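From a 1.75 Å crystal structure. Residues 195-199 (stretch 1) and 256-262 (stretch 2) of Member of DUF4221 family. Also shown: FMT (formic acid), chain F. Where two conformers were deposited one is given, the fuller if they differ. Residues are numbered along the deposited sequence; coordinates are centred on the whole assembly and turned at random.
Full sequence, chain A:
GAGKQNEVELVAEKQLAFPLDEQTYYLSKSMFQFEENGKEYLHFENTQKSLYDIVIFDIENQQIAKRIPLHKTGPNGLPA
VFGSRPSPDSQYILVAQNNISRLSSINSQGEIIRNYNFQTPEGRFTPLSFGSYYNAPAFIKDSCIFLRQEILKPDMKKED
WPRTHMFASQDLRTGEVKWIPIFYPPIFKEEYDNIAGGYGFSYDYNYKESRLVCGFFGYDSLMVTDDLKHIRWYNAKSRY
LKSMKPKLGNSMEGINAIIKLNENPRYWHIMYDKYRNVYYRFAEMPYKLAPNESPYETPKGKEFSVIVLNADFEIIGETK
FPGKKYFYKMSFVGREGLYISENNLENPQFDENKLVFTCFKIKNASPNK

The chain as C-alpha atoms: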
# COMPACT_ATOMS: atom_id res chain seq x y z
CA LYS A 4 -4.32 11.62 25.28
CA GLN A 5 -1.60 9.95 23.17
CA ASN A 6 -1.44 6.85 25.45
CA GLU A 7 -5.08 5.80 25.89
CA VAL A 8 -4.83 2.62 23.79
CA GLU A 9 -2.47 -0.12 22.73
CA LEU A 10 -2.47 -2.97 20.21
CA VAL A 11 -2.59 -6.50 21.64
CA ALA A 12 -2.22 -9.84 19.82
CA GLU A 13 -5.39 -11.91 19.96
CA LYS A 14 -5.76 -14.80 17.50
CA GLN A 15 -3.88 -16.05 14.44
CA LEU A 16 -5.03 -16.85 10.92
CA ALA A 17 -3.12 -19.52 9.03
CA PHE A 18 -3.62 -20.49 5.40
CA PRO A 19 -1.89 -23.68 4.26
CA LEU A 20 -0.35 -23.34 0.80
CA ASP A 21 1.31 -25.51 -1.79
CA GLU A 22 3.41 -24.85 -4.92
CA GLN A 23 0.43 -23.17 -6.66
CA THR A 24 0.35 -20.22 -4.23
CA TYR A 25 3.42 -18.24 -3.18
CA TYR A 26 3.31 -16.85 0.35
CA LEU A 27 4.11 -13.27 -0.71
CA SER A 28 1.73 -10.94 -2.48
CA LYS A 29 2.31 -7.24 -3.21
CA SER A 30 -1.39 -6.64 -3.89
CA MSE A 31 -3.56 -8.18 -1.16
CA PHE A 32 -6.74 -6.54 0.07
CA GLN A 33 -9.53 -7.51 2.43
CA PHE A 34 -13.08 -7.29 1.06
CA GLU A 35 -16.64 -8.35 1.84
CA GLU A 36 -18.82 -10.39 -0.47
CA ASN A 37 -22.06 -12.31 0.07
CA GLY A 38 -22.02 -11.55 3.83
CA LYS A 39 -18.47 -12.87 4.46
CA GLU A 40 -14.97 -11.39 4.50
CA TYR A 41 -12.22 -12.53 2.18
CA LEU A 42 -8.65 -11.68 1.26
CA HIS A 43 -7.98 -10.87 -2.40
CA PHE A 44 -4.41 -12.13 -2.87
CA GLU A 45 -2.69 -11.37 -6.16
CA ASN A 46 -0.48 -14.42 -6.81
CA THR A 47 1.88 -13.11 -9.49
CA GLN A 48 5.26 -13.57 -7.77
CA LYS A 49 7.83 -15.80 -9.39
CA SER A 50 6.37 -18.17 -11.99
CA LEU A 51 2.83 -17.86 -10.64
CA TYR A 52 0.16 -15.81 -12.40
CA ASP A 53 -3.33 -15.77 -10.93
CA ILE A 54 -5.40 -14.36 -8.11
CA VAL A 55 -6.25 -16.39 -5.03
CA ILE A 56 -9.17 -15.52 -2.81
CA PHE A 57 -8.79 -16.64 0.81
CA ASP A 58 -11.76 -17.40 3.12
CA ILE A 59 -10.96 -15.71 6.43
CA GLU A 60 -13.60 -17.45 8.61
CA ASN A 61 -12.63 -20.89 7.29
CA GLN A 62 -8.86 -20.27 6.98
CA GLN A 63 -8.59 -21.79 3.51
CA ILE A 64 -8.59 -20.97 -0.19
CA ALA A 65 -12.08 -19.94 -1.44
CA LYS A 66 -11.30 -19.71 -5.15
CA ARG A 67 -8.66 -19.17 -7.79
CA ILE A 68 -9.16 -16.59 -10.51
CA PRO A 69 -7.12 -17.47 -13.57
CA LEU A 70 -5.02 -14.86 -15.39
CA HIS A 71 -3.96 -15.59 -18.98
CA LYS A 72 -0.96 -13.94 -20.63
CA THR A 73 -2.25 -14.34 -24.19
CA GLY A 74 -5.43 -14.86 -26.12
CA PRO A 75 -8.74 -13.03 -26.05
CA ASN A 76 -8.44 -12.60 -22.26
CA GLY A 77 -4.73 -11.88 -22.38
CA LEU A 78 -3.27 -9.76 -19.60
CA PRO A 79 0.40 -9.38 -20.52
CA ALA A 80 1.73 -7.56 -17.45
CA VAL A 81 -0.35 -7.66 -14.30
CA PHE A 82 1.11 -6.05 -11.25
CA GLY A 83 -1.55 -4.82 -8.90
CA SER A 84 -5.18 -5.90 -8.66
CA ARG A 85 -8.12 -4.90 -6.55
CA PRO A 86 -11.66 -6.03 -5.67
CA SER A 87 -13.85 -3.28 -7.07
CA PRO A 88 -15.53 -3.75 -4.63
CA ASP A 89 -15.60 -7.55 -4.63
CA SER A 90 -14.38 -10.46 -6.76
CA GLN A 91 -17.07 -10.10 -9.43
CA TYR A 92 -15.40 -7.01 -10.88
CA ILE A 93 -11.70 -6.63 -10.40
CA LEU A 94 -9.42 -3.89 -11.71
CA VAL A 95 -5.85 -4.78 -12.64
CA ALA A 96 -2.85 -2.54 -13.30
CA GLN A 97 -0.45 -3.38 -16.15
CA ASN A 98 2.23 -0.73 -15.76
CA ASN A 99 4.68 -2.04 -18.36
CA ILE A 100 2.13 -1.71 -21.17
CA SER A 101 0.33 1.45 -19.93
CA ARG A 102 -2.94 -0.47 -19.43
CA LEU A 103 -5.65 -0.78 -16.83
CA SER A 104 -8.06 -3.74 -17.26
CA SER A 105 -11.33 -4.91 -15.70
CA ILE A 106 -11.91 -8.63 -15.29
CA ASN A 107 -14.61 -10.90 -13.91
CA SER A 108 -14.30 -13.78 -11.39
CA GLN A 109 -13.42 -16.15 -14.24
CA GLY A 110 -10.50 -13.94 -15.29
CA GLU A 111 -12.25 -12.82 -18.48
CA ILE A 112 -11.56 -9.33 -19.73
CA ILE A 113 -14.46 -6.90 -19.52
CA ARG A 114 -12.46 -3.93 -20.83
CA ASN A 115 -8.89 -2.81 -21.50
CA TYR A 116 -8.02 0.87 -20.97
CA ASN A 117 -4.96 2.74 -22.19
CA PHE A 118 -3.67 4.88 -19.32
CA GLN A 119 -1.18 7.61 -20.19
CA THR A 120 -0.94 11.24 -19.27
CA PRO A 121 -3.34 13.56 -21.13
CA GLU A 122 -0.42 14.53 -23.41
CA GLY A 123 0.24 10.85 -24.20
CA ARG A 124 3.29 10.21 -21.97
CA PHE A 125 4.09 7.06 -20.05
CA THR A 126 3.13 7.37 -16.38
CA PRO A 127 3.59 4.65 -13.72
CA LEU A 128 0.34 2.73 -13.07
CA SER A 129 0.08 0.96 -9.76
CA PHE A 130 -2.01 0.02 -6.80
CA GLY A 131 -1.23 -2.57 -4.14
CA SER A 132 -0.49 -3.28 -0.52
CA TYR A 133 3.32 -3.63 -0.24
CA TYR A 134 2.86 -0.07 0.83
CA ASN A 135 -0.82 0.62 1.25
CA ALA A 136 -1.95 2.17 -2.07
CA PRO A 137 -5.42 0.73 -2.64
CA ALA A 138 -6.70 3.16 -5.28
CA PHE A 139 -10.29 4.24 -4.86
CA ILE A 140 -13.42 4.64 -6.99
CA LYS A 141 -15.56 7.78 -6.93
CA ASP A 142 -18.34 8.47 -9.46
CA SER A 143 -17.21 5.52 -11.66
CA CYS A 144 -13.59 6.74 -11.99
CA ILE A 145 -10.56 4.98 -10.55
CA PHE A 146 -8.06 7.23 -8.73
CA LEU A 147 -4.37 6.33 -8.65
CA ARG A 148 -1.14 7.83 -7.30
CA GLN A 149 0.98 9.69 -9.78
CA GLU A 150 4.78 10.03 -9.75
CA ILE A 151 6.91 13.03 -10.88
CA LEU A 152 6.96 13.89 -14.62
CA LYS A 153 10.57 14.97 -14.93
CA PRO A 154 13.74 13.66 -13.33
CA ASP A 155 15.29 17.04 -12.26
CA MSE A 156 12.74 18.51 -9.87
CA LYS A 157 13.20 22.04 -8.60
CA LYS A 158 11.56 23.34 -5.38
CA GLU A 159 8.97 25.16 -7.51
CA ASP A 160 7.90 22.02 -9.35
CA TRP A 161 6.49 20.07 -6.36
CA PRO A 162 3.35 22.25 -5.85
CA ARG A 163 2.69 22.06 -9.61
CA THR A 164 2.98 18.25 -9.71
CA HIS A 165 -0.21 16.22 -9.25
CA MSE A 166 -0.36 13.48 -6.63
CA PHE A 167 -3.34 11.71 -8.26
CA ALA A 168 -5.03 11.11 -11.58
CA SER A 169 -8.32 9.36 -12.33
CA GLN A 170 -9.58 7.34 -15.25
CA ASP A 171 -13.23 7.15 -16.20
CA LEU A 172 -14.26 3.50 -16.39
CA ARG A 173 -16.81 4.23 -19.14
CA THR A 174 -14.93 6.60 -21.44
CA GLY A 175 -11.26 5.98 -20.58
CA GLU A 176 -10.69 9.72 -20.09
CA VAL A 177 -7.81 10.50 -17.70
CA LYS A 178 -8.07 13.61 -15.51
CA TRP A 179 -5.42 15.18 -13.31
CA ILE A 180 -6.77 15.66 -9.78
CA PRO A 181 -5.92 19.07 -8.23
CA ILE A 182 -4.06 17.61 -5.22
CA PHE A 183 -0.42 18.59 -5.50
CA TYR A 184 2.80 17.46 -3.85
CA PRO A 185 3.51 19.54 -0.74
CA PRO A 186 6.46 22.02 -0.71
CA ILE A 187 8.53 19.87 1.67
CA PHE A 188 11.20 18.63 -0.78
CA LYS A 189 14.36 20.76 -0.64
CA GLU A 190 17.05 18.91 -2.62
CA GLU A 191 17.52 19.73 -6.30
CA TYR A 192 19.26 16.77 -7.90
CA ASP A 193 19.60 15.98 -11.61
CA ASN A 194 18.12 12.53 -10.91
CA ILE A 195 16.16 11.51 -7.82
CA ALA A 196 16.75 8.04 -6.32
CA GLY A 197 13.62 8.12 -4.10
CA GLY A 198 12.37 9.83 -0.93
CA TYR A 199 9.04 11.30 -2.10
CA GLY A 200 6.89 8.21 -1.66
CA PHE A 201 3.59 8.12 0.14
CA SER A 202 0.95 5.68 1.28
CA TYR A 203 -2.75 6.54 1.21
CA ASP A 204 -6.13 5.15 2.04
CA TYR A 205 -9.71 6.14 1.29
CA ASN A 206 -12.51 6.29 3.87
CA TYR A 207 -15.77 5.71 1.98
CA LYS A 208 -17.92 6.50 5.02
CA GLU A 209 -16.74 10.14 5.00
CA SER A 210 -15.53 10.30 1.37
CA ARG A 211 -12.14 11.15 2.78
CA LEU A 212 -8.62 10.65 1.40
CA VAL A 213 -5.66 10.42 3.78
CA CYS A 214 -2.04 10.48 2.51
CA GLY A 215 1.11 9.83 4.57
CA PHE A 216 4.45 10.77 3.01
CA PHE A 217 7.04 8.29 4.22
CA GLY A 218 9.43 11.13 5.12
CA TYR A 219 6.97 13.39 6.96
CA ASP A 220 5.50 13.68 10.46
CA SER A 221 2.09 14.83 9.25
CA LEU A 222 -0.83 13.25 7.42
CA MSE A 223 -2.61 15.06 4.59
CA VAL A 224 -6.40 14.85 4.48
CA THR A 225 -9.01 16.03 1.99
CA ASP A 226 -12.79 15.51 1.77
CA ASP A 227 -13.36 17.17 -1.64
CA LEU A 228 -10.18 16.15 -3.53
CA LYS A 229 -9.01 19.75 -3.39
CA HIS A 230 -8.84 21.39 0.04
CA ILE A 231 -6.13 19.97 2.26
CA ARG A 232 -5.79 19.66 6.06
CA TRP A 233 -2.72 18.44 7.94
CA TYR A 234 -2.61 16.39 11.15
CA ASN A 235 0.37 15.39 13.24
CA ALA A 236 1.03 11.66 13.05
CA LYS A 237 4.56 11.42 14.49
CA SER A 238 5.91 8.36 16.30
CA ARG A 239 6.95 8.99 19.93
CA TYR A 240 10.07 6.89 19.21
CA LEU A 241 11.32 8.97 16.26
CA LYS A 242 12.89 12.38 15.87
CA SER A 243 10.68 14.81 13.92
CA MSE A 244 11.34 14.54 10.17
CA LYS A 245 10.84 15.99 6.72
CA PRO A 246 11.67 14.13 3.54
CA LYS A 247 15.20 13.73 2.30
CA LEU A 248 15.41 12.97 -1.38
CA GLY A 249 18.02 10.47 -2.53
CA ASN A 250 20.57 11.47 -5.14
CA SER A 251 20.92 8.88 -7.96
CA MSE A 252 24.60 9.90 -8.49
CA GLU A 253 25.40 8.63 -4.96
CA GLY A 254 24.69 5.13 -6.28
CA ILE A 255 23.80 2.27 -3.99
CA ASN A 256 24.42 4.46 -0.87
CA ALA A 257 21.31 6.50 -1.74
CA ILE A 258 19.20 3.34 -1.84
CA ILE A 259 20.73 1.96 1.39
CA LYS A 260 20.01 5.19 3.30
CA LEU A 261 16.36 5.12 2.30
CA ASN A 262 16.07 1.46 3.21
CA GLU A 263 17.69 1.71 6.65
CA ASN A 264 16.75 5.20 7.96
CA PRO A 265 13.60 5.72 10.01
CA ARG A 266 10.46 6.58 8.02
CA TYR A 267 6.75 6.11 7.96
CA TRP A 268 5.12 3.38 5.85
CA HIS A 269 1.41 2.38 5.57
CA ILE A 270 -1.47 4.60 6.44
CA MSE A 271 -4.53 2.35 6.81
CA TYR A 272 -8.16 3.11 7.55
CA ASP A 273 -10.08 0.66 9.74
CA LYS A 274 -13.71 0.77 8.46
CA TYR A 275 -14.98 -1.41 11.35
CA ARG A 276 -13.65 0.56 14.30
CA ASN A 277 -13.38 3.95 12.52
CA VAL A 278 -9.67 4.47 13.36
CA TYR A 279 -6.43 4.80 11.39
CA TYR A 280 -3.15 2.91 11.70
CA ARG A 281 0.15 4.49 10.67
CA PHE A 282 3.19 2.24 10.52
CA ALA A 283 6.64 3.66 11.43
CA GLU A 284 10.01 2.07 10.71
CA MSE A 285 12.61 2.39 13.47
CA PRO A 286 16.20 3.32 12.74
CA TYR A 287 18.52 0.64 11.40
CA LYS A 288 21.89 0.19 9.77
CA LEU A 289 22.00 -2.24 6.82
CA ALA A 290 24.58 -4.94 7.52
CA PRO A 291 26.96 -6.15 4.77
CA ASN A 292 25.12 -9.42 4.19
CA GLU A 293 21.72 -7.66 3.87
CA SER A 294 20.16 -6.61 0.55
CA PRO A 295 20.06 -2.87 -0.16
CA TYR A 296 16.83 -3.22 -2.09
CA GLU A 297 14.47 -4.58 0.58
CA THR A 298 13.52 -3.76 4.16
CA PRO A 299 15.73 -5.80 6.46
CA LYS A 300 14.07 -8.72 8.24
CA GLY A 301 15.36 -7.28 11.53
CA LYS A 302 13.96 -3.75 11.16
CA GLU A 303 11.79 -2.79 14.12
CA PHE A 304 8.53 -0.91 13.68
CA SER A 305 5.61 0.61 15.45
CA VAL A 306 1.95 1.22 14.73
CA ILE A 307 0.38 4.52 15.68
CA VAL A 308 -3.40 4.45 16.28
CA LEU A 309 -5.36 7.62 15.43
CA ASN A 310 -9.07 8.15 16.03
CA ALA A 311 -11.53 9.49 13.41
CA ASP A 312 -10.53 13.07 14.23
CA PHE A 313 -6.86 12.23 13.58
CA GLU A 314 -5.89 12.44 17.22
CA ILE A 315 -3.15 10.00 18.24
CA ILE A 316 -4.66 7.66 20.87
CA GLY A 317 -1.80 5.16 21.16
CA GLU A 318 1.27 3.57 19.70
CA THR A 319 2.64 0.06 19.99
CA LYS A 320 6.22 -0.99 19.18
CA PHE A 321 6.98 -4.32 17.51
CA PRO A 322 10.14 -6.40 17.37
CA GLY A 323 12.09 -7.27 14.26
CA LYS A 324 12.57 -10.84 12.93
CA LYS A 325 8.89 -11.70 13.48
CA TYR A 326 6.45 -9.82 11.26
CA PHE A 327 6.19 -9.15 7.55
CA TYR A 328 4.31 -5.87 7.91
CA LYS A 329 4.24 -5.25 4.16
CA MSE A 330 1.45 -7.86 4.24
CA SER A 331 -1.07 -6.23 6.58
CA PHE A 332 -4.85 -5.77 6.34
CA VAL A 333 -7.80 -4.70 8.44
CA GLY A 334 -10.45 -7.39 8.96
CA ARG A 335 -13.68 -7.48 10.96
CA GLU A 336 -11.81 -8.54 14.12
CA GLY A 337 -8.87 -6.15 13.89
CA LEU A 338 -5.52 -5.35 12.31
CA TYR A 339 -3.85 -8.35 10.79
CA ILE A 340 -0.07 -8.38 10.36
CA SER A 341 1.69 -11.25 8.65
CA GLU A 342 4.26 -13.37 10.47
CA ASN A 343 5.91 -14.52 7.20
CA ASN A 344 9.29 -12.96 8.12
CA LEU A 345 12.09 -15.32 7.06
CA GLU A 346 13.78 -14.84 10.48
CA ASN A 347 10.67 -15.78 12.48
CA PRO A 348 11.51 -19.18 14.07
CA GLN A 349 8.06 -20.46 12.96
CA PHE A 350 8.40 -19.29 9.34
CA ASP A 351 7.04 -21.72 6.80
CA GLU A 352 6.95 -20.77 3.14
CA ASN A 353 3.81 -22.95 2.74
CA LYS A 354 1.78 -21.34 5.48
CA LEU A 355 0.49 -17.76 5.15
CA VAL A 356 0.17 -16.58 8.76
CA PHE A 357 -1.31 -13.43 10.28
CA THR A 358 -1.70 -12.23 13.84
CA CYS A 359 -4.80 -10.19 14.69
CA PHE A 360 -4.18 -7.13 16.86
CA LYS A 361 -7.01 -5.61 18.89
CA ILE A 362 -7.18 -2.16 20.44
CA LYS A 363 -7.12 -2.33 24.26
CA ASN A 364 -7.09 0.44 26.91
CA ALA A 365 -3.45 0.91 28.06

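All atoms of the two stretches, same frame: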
# COMPACT_ATOMS: atom_id res chain seq x y z
N ILE A 195 16.60 11.86 -9.17
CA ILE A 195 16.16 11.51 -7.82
C ILE A 195 16.07 10.00 -7.68
O ILE A 195 15.46 9.33 -8.52
CB ILE A 195 14.78 12.14 -7.49
CG1 ILE A 195 14.88 13.65 -7.45
CG2 ILE A 195 14.22 11.61 -6.14
CD1 ILE A 195 13.53 14.33 -7.60
N ALA A 196 16.67 9.48 -6.60
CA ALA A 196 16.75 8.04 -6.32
C ALA A 196 15.55 7.54 -5.53
O ALA A 196 15.22 6.34 -5.58
CB ALA A 196 18.04 7.72 -5.55
N GLY A 197 14.90 8.43 -4.80
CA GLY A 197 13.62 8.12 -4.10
C GLY A 197 13.42 9.17 -3.03
O GLY A 197 14.11 10.20 -3.06
N GLY A 198 12.53 8.93 -2.07
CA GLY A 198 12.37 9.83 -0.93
C GLY A 198 11.05 10.59 -0.91
O GLY A 198 10.70 11.21 0.09
N TYR A 199 10.30 10.53 -2.01
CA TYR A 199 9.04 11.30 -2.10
C TYR A 199 7.81 10.39 -2.13
O TYR A 199 6.73 10.83 -2.47
CB TYR A 199 9.04 12.24 -3.31
CG TYR A 199 9.17 11.58 -4.65
CD1 TYR A 199 10.41 11.28 -5.18
CD2 TYR A 199 8.04 11.24 -5.39
CE1 TYR A 199 10.54 10.66 -6.41
CE2 TYR A 199 8.17 10.61 -6.63
CZ TYR A 199 9.43 10.32 -7.13
OH TYR A 199 9.61 9.71 -8.35
N ASN A 256 24.46 3.76 -2.15
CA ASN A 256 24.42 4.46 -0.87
C ASN A 256 23.07 5.19 -0.67
O ASN A 256 22.46 5.20 0.41
CB ASN A 256 25.59 5.46 -0.82
CG ASN A 256 26.96 4.83 -1.23
OD1 ASN A 256 27.78 4.53 -0.37
ND2 ASN A 256 27.21 4.66 -2.55
N ALA A 257 22.60 5.81 -1.76
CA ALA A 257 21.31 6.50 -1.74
C ALA A 257 20.15 5.55 -1.44
O ALA A 257 19.22 5.89 -0.70
CB ALA A 257 21.07 7.25 -3.04
N ILE A 258 20.20 4.35 -2.02
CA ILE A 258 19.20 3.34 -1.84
C ILE A 258 19.28 2.76 -0.41
O ILE A 258 18.27 2.54 0.24
CB ILE A 258 19.40 2.17 -2.87
CG1 ILE A 258 19.32 2.70 -4.32
CG2 ILE A 258 18.44 1.04 -2.64
CD1 ILE A 258 18.24 3.69 -4.56
N ILE A 259 20.51 2.53 0.05
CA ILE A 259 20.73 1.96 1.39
C ILE A 259 20.16 2.91 2.47
O ILE A 259 19.46 2.45 3.37
CB ILE A 259 22.20 1.67 1.62
CG1 ILE A 259 22.63 0.45 0.77
CG2 ILE A 259 22.46 1.34 3.12
CD1 ILE A 259 24.13 0.28 0.64
N LYS A 260 20.44 4.19 2.32
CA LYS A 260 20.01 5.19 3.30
C LYS A 260 18.50 5.20 3.41
O LYS A 260 17.95 5.18 4.51
CB LYS A 260 20.56 6.57 2.96
CG LYS A 260 22.02 6.73 3.34
CD LYS A 260 22.51 8.14 3.22
CE LYS A 260 22.68 8.58 1.78
NZ LYS A 260 23.60 9.76 1.64
N LEU A 261 17.82 5.18 2.26
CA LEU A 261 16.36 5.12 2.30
C LEU A 261 15.82 3.87 2.93
O LEU A 261 14.81 3.91 3.63
CB LEU A 261 15.76 5.29 0.91
CG LEU A 261 15.84 6.71 0.35
CD1 LEU A 261 15.63 6.69 -1.19
CD2 LEU A 261 14.80 7.60 1.02
N ASN A 262 16.46 2.73 2.70
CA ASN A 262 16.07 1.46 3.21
C ASN A 262 16.17 1.37 4.75
O ASN A 262 15.34 0.79 5.46
CB ASN A 262 17.04 0.43 2.61
CG ASN A 262 16.48 -0.93 2.65
OD1 ASN A 262 15.31 -1.06 2.90
ND2 ASN A 262 17.29 -1.97 2.40
C FMT F . 10.35 6.47 -1.20
O1 FMT F . 11.18 6.36 -2.09
O2 FMT F . 10.17 7.52 -0.59

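The contact between residues 195-199 and the helix 256-262 is small and made by van der Waals packing: no hydrogen bond crosses it, and the two sides together bury 185 Å². Ala-196 and Leu-261 have the two largest shares, 55 Å² each. The short, weakly bonded strand at the start of stretch 1 runs in roughly the same direction as the helix, at 31° to it, and their axes approach to 8.4 Å. Stretch 1 offers only alanine and glycine to the contact; from the helix come Ala-257 and the larger Ile-258 and Leu-261.

Ile-195 takes no part. Its side chain is out of reach of the helix, and the contact begins with the next residue.

Ala-196 points its CB toward the helix and meets Ala-257, whose CB points back; the two CB atoms lie 4.0 Å apart, a normal van der Waals separation. With a methyl group on each side, the backbones can come close, and the CA atoms of Ala-196 and Ala-257 are 6.6 Å apart. The same methyl also touches Ile-258. The CA-to-CB bond of Ile-258 points sideways, but with chi1 and chi2 both m its end comes nearer, placing CD1 4.2 Å from CB of Ala-196. Ala-196 thus meets both a short residue and the tip of a longer one with a single methyl.

At Gly-197 the backbone itself becomes the packing surface. Its C atom lies 3.8 Å from CD1 of Leu-261, one helical turn beyond Ala-257 and on the same side of the helix. A CB on Gly-197 would point toward the helix and come within 3.1 Å of Leu-261 CD1, while also clashing with O1 of the bound formic acid at 2.8 Å. Glycine leaves room for both.

Gly-198 continues the pattern, its CA resting 3.8 Å from CD2 of Leu-261. Leu-261, with chi1 m and chi2 t, lays its branched end along the backbone of both glycines, for its CD1 is also 3.9 Å from Gly-198 N. Here the backbone alone calls for glycine: at phi 111° and psi -11°, a CB would be jammed against the carbonyl O of Gly-197. The amide is not idle, for Gly-198 N donates a hydrogen bond to O1 of the formic acid (2.9 Å, nearly straight) and a weak one to its O2 (3.1 Å). The ligand probably came from the crystallisation liquor.

Tyr-199 leaves the interface, its side chain out of reach of the helix. On the helix, Asn-256, Ile-259, Lys-260 and Asn-262 likewise make no contact with stretch 1.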